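Local structure of Exo-alpha-sialidase (Clostridium perfringens, 2VO8) at residues T39-A52 and P76-I90. The protein is an exo-alpha-sialidase of glycoside hydrolase family 33, whose cohesin module, the part described here, probably binds a partner dockerin to assemble toxin complexes. Sequence-based numbering, arbitrary orientation.
Sequences TEVYSAEYLFEYNA and PGKVRILVASLGNEI
Val83 CG2 reaches the ring of Tyr46 at CE2, 3.9 Å away, and also packs on the methyl of Ala44. Next along this buried face, Ile81 CD1 meets Phe48 CB at 3.9 Å. Val79 CG2 lies in the plane of the Tyr50 ring, at its edge. Gly77 CA sits over one face of that ring, 3.8 Å from the centroid, a CH-pi contact. With chi1 at 76°, the Tyr50 ring swings over its own backbone and lies against Gly77; its OH is hydrogen-bonded to Glu73. Strands 41-49 and 78-85 are antiparallel neighbours in the cohesin beta-sandwich. Their inner face packs on Leu96 and Val97 of strand 95-103 and on Leu57. Paired backbone bonds join Ala44 with Val83, Tyr46 with Ile81 and Phe48 with Val79. On the other face, Glu45 runs beside Leu82, and Glu49 beside Lys78. Glu49 OE1 stays 4.5 Å from Lys78 NZ, too far for a salt bridge, while OE2 is hydrogen-bonded to Thr115. At the far end, Ser85 N donates to Tyr42 O (2.9 Å). Glu40 and Glu89 bring their OE1 atoms to 3.5 Å; Lys92 salt-bridges Glu89 OE2 and would probably offset any repulsion. A water links Val41 N, Glu89 OE2 and Ile90 O.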
# COMPACT_ATOMS: atom_id res chain seq x y z
N THR A 39 2.53 10.15 18.01
CA THR A 39 3.19 9.02 17.39
C THR A 39 4.14 9.59 16.34
O THR A 39 3.69 10.30 15.44
CB THR A 39 2.18 7.96 16.81
OG1 THR A 39 1.65 7.19 17.89
CG2 THR A 39 2.90 7.02 15.85
N GLU A 40 5.44 9.37 16.52
CA GLU A 40 6.47 9.83 15.61
C GLU A 40 6.88 8.69 14.67
O GLU A 40 7.53 7.80 15.11
CB GLU A 40 7.71 10.27 16.40
CG GLU A 40 7.63 11.66 16.96
CD GLU A 40 9.02 12.22 17.33
OE1 GLU A 40 9.98 12.10 16.52
OE2 GLU A 40 9.14 12.79 18.44
N VAL A 41 6.48 8.74 13.40
CA VAL A 41 6.60 7.56 12.54
C VAL A 41 7.92 7.62 11.75
O VAL A 41 8.20 8.61 11.15
CB VAL A 41 5.40 7.43 11.55
CG1 VAL A 41 5.55 6.25 10.65
CG2 VAL A 41 4.09 7.29 12.31
N TYR A 42 8.68 6.54 11.78
CA TYR A 42 9.91 6.44 10.97
C TYR A 42 9.87 5.30 9.93
O TYR A 42 10.74 5.20 9.04
CB TYR A 42 11.16 6.41 11.86
CG TYR A 42 11.42 7.79 12.48
CD1 TYR A 42 12.08 8.76 11.76
CD2 TYR A 42 10.92 8.13 13.76
CE1 TYR A 42 12.33 10.03 12.29
CE2 TYR A 42 11.15 9.38 14.29
CZ TYR A 42 11.86 10.34 13.54
OH TYR A 42 12.13 11.63 13.99
N SER A 43 8.88 4.44 10.00
CA SER A 43 8.84 3.32 9.04
C SER A 43 7.41 2.85 8.98
O SER A 43 6.67 3.06 9.94
CB SER A 43 9.75 2.17 9.49
OG SER A 43 9.44 1.68 10.77
N ALA A 44 7.03 2.21 7.87
CA ALA A 44 5.74 1.51 7.84
C ALA A 44 5.93 0.13 7.20
O ALA A 44 6.97 -0.15 6.55
CB ALA A 44 4.71 2.33 7.15
N GLU A 45 4.94 -0.74 7.39
CA GLU A 45 4.95 -2.06 6.77
C GLU A 45 3.54 -2.49 6.38
O GLU A 45 2.64 -2.52 7.22
CB GLU A 45 5.58 -3.09 7.71
CG GLU A 45 5.31 -4.53 7.32
CD GLU A 45 6.03 -5.52 8.21
OE1 GLU A 45 6.79 -5.08 9.09
OE2 GLU A 45 5.83 -6.74 8.02
N TYR A 46 3.36 -2.83 5.11
CA TYR A 46 2.11 -3.41 4.64
C TYR A 46 2.29 -4.88 4.27
O TYR A 46 3.40 -5.33 4.01
CB TYR A 46 1.58 -2.63 3.43
CG TYR A 46 1.48 -1.14 3.66
CD1 TYR A 46 0.42 -0.60 4.38
CD2 TYR A 46 2.44 -0.28 3.16
CE1 TYR A 46 0.32 0.77 4.59
CE2 TYR A 46 2.35 1.09 3.36
CZ TYR A 46 1.29 1.60 4.08
OH TYR A 46 1.20 2.96 4.29
N LEU A 47 1.19 -5.62 4.27
CA LEU A 47 1.08 -6.81 3.47
C LEU A 47 -0.05 -6.47 2.50
O LEU A 47 -1.20 -6.26 2.90
CB LEU A 47 0.90 -8.12 4.25
CG LEU A 47 0.99 -9.31 3.26
CD1 LEU A 47 2.41 -9.69 2.86
CD2 LEU A 47 0.18 -10.53 3.73
N PHE A 48 0.36 -6.32 1.24
CA PHE A 48 -0.50 -5.87 0.15
C PHE A 48 -1.04 -7.10 -0.57
O PHE A 48 -0.26 -7.96 -0.95
CB PHE A 48 0.26 -5.02 -0.85
CG PHE A 48 -0.55 -4.63 -2.07
CD1 PHE A 48 -1.44 -3.58 -2.04
CD2 PHE A 48 -0.43 -5.35 -3.26
CE1 PHE A 48 -2.18 -3.22 -3.15
CE2 PHE A 48 -1.13 -4.99 -4.35
CZ PHE A 48 -2.00 -3.94 -4.33
N GLU A 49 -2.35 -7.20 -0.72
CA GLU A 49 -2.95 -8.42 -1.31
C GLU A 49 -3.75 -8.05 -2.54
O GLU A 49 -4.39 -7.00 -2.63
CB GLU A 49 -3.77 -9.17 -0.26
CG GLU A 49 -2.88 -9.73 0.84
CD GLU A 49 -3.48 -10.90 1.55
OE1 GLU A 49 -4.16 -11.73 0.88
OE2 GLU A 49 -3.25 -11.03 2.77
N TYR A 50 -3.67 -8.95 -3.52
CA TYR A 50 -4.35 -8.77 -4.78
C TYR A 50 -4.51 -10.15 -5.45
O TYR A 50 -3.86 -11.12 -5.07
CB TYR A 50 -3.54 -7.85 -5.68
CG TYR A 50 -2.33 -8.49 -6.30
CD1 TYR A 50 -2.37 -9.00 -7.62
CD2 TYR A 50 -1.12 -8.57 -5.60
CE1 TYR A 50 -1.22 -9.55 -8.20
CE2 TYR A 50 0.01 -9.14 -6.17
CZ TYR A 50 -0.04 -9.64 -7.48
OH TYR A 50 1.09 -10.24 -8.01
N ASN A 51 -5.39 -10.18 -6.43
CA ASN A 51 -5.71 -11.43 -7.10
C ASN A 51 -4.69 -11.62 -8.22
O ASN A 51 -4.77 -10.93 -9.24
CB ASN A 51 -7.15 -11.41 -7.60
CG ASN A 51 -7.50 -12.61 -8.46
OD1 ASN A 51 -6.68 -13.55 -8.65
ND2 ASN A 51 -8.75 -12.62 -8.95
N ALA A 52 -3.75 -12.53 -7.98
CA ALA A 52 -2.62 -12.78 -8.88
C ALA A 52 -3.10 -13.35 -10.23
O ALA A 52 -2.37 -13.31 -11.24
CB ALA A 52 -1.60 -13.72 -8.21
N PRO A 76 2.10 -15.88 -4.30
CA PRO A 76 1.38 -15.16 -5.34
C PRO A 76 0.23 -14.30 -4.75
O PRO A 76 -0.59 -14.80 -3.96
CB PRO A 76 0.84 -16.29 -6.22
CG PRO A 76 1.78 -17.39 -6.01
CD PRO A 76 2.18 -17.32 -4.58
N GLY A 77 0.23 -13.01 -5.05
CA GLY A 77 -0.84 -12.11 -4.63
C GLY A 77 -0.74 -11.61 -3.19
O GLY A 77 -1.68 -11.01 -2.69
N LYS A 78 0.40 -11.85 -2.56
CA LYS A 78 0.68 -11.36 -1.18
C LYS A 78 2.09 -10.79 -1.13
O LYS A 78 3.06 -11.53 -1.31
CB LYS A 78 0.55 -12.48 -0.15
CG LYS A 78 -0.87 -13.04 -0.07
CD LYS A 78 -1.00 -14.04 1.04
CE LYS A 78 -2.44 -14.54 1.16
NZ LYS A 78 -2.54 -15.84 1.85
N VAL A 79 2.18 -9.47 -0.92
CA VAL A 79 3.44 -8.72 -1.10
C VAL A 79 3.77 -7.99 0.21
O VAL A 79 3.02 -7.11 0.66
CB VAL A 79 3.38 -7.71 -2.23
CG1 VAL A 79 4.83 -7.12 -2.54
CG2 VAL A 79 2.75 -8.30 -3.50
N ARG A 80 4.90 -8.37 0.79
CA ARG A 80 5.44 -7.70 1.97
C ARG A 80 6.15 -6.44 1.52
O ARG A 80 7.06 -6.51 0.69
CB ARG A 80 6.39 -8.62 2.73
CG ARG A 80 6.94 -7.92 3.96
CD ARG A 80 7.54 -8.89 4.94
NE ARG A 80 8.85 -9.39 4.50
CZ ARG A 80 9.15 -10.67 4.20
NH1 ARG A 80 8.22 -11.64 4.28
NH2 ARG A 80 10.38 -10.98 3.81
N ILE A 81 5.75 -5.31 2.07
CA ILE A 81 6.25 -3.98 1.69
C ILE A 81 6.75 -3.27 2.94
O ILE A 81 5.99 -3.10 3.91
CB ILE A 81 5.20 -3.13 1.00
CG1 ILE A 81 4.61 -3.87 -0.22
CG2 ILE A 81 5.76 -1.73 0.66
CD1 ILE A 81 3.66 -3.10 -0.93
N LEU A 82 8.05 -2.94 2.93
CA LEU A 82 8.69 -2.20 4.04
C LEU A 82 9.03 -0.82 3.50
O LEU A 82 9.77 -0.72 2.49
CB LEU A 82 9.97 -2.90 4.50
CG LEU A 82 9.84 -4.34 5.00
CD1 LEU A 82 11.20 -4.98 5.44
CD2 LEU A 82 8.86 -4.42 6.14
N VAL A 83 8.49 0.22 4.16
CA VAL A 83 8.74 1.63 3.85
C VAL A 83 9.57 2.18 5.01
O VAL A 83 9.21 2.01 6.16
CB VAL A 83 7.48 2.57 3.86
CG1 VAL A 83 7.79 3.85 3.12
CG2 VAL A 83 6.18 1.94 3.34
N ALA A 84 10.67 2.86 4.72
CA ALA A 84 11.51 3.45 5.80
C ALA A 84 11.92 4.87 5.45
O ALA A 84 12.23 5.21 4.29
CB ALA A 84 12.72 2.58 6.11
N SER A 85 11.90 5.74 6.47
CA SER A 85 12.37 7.08 6.32
C SER A 85 13.88 7.06 6.06
O SER A 85 14.59 6.23 6.62
CB SER A 85 12.14 7.86 7.62
OG SER A 85 12.48 9.22 7.42
N LEU A 86 14.33 8.03 5.29
CA LEU A 86 15.75 8.24 5.07
C LEU A 86 16.33 9.23 6.09
O LEU A 86 17.55 9.51 6.09
CB LEU A 86 15.96 8.74 3.64
CG LEU A 86 15.65 7.68 2.58
CD1 LEU A 86 15.91 8.26 1.19
CD2 LEU A 86 16.40 6.38 2.75
N GLY A 87 15.47 9.78 6.95
CA GLY A 87 15.94 10.74 7.95
C GLY A 87 14.83 11.34 8.76
O GLY A 87 14.75 11.05 9.95
N ASN A 88 13.98 12.14 8.11
CA ASN A 88 12.89 12.88 8.80
C ASN A 88 11.74 11.98 9.25
O ASN A 88 11.43 10.93 8.63
CB ASN A 88 12.26 13.91 7.86
CG ASN A 88 13.27 14.88 7.24
OD1 ASN A 88 13.89 15.64 7.95
ND2 ASN A 88 13.41 14.83 5.92
N GLU A 89 11.04 12.46 10.26
CA GLU A 89 9.74 11.92 10.61
C GLU A 89 8.78 11.96 9.40
O GLU A 89 8.74 12.92 8.64
CB GLU A 89 9.16 12.78 11.75
CG GLU A 89 8.15 12.08 12.54
CD GLU A 89 7.51 12.99 13.59
OE1 GLU A 89 8.20 13.92 14.13
OE2 GLU A 89 6.33 12.78 13.84
N ILE A 90 8.01 10.88 9.26
CA ILE A 90 7.04 10.67 8.20
C ILE A 90 5.80 11.47 8.60
O ILE A 90 5.33 11.35 9.68
CB ILE A 90 6.76 9.13 8.05
CG1 ILE A 90 7.99 8.46 7.38
CG2 ILE A 90 5.51 8.83 7.22
CD1 ILE A 90 7.90 6.99 7.16
O HOH W 1 5.06 11.14 12.21
O HOH W 2 -3.95 -12.15 -2.14